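Local coordinates for flavodoxin (Streptococcus pneumoniae serotype 4, PDB 5LJL), which binds FMN and probably serves as a low-potential electron donor to a number of redox enzymes, at residues D51-A56 with R108-T113. Sequence-based numbering, arbitrary orientation.
Sequences DIAIVA and RVFVST
F110, on the last turns of helix 101-113, reaches across to the central strand 52-56 and meets A53 and V55, so one aromatic ring carries the whole contact between the two segments. One residue earlier in the helix, V109 turns to a different neighbour and packs on Y73, L76 and A77 of helix 67-77, which lies beside it on the same side of the sheet. At F110 the CA atoms of helix and strand still lie 9.1 Å apart, from F110 to A53, and the ring fills that gap. F110 points its CB at the strand, and the far end of the ring, CE1, CZ and CE2, does the touching. CE1 lies 3.9 Å from CB of A53, while CE2 is 3.7 Å from CG2 of V55. CZ sits between them, 3.8 Å from V55 CG2, and is shared by both residues. Both methyl groups approach the ring obliquely. V55 offers CG2, the branch beside its own backbone N, because CG1 stands anti to that N (chi1 165°). On the adjacent strand 85-92, the F110 ring stacks with Y86 and touches V88. S112 turns its hydroxyl back to the helix, OG donating to V109 O at 2.7 Å. T113 does likewise: its OG1, also bonded to A115 N, lies 2.6 Å from F110 O, in the carbonyl plane on a lone pair, and T113 N bonds to the same oxygen, giving that carbonyl two donors near the end of the helix. A53 and V55 face helix 101-113, whereas I54 packs on helix 15-29 behind the strand: the three-layer alpha/beta/alpha sandwich of the flavodoxin fold, with its five-stranded parallel sheet of order 2-1-3-4-5.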
loop_
_atom_site.group_PDB
_atom_site.type_symbol
_atom_site.label_atom_id
_atom_site.label_comp_id
_atom_site.label_asym_id
_atom_site.label_seq_id
_atom_site.Cartn_x
_atom_site.Cartn_y
_atom_site.Cartn_z
ATOM N N ASP A 51 0.441 -13.475 2.317
ATOM C CA ASP A 51 -0.205 -13.337 3.647
ATOM C C ASP A 51 -0.562 -11.893 3.901
ATOM O O ASP A 51 -1.570 -11.607 4.608
ATOM C CB ASP A 51 0.754 -13.822 4.697
ATOM C CG ASP A 51 1.177 -15.280 4.460
ATOM O OD1 ASP A 51 2.392 -15.530 4.205
ATOM O OD2 ASP A 51 0.296 -16.152 4.500
ATOM N N ILE A 52 0.263 -10.970 3.397
ATOM C CA ILE A 52 0.008 -9.513 3.583
ATOM C C ILE A 52 -0.033 -8.889 2.227
ATOM O O ILE A 52 0.803 -9.179 1.379
ATOM C CB ILE A 52 1.116 -8.839 4.415
ATOM C CG1 ILE A 52 1.030 -9.302 5.898
ATOM C CG2 ILE A 52 1.074 -7.300 4.314
ATOM C CD1 ILE A 52 2.324 -9.052 6.628
ATOM N N ALA A 53 -1.054 -8.080 2.001
ATOM C CA ALA A 53 -1.239 -7.242 0.766
ATOM C C ALA A 53 -1.155 -5.757 1.100
ATOM O O ALA A 53 -1.967 -5.316 1.922
ATOM C CB ALA A 53 -2.592 -7.539 0.136
ATOM N N ILE A 54 -0.266 -5.010 0.440
ATOM C CA ILE A 54 -0.076 -3.572 0.681
ATOM C C ILE A 54 -0.142 -2.832 -0.670
ATOM O O ILE A 54 0.515 -3.268 -1.667
ATOM C CB ILE A 54 1.231 -3.278 1.406
ATOM C CG1 ILE A 54 1.271 -3.927 2.810
ATOM C CG2 ILE A 54 1.533 -1.792 1.471
ATOM C CD1 ILE A 54 2.618 -4.078 3.385
ATOM N N VAL A 55 -0.891 -1.731 -0.680
ATOM C CA VAL A 55 -0.874 -0.771 -1.773
ATOM C C VAL A 55 -0.261 0.511 -1.259
ATOM O O VAL A 55 -0.651 1.000 -0.186
ATOM C CB VAL A 55 -2.264 -0.501 -2.387
ATOM C CG1 VAL A 55 -2.277 0.735 -3.260
ATOM C CG2 VAL A 55 -2.741 -1.765 -3.099
ATOM N N ALA A 56 0.681 1.018 -2.055
ATOM C CA ALA A 56 1.255 2.346 -1.838
ATOM C C ALA A 56 0.898 3.187 -3.046
ATOM O O ALA A 56 1.314 2.875 -4.169
ATOM C CB ALA A 56 2.788 2.197 -1.682
ATOM N N ARG A 108 -10.921 1.332 1.253
ATOM C CA ARG A 108 -12.305 0.865 1.079
ATOM C C ARG A 108 -12.432 -0.319 0.161
ATOM O O ARG A 108 -13.184 -1.257 0.457
ATOM C CB ARG A 108 -13.204 2.028 0.620
ATOM C CG ARG A 108 -13.345 3.108 1.661
ATOM C CD ARG A 108 -14.367 2.778 2.764
ATOM N NE ARG A 108 -14.747 4.015 3.524
ATOM C CZ ARG A 108 -15.960 4.327 4.033
ATOM N NH1 ARG A 108 -17.017 3.518 3.906
ATOM N NH2 ARG A 108 -16.122 5.491 4.668
ATOM N N VAL A 109 -11.710 -0.322 -0.952
ATOM C CA VAL A 109 -11.737 -1.456 -1.836
ATOM C C VAL A 109 -11.212 -2.720 -1.170
ATOM O O VAL A 109 -11.801 -3.828 -1.347
ATOM C CB VAL A 109 -11.151 -1.149 -3.250
ATOM C CG1 VAL A 109 -9.663 -1.213 -3.252
ATOM C CG2 VAL A 109 -11.685 -2.176 -4.251
ATOM N N PHE A 110 -10.136 -2.605 -0.369
ATOM C CA PHE A 110 -9.681 -3.751 0.406
ATOM C C PHE A 110 -10.754 -4.288 1.423
ATOM O O PHE A 110 -10.972 -5.532 1.499
ATOM C CB PHE A 110 -8.388 -3.453 1.141
ATOM C CG PHE A 110 -7.142 -3.729 0.332
ATOM C CD1 PHE A 110 -6.817 -5.019 -0.068
ATOM C CD2 PHE A 110 -6.219 -2.708 0.147
ATOM C CE1 PHE A 110 -5.629 -5.268 -0.721
ATOM C CE2 PHE A 110 -4.970 -2.967 -0.452
ATOM C CZ PHE A 110 -4.696 -4.250 -0.912
ATOM N N VAL A 111 -11.431 -3.379 2.080
ATOM C CA VAL A 111 -12.522 -3.755 3.028
ATOM C C VAL A 111 -13.536 -4.622 2.224
ATOM O O VAL A 111 -13.975 -5.697 2.714
ATOM C CB VAL A 111 -13.276 -2.581 3.585
ATOM C CG1 VAL A 111 -14.520 -3.105 4.318
ATOM C CG2 VAL A 111 -12.449 -1.775 4.553
ATOM N N SER A 112 -13.854 -4.150 1.021
ATOM C CA SER A 112 -14.891 -4.832 0.185
ATOM C C SER A 112 -14.533 -6.265 -0.201
ATOM O O SER A 112 -15.445 -7.046 -0.432
ATOM C CB SER A 112 -15.288 -3.974 -1.018
ATOM O OG SER A 112 -14.410 -4.065 -2.151
ATOM N N THR A 113 -13.247 -6.623 -0.271
ATOM C CA THR A 113 -12.770 -7.946 -0.614
ATOM C C THR A 113 -12.843 -8.959 0.538
ATOM O O THR A 113 -12.683 -10.164 0.305
ATOM C CB THR A 113 -11.302 -7.951 -1.053
ATOM O OG1 THR A 113 -10.403 -7.680 0.062
ATOM C CG2 THR A 113 -11.041 -7.011 -2.232
#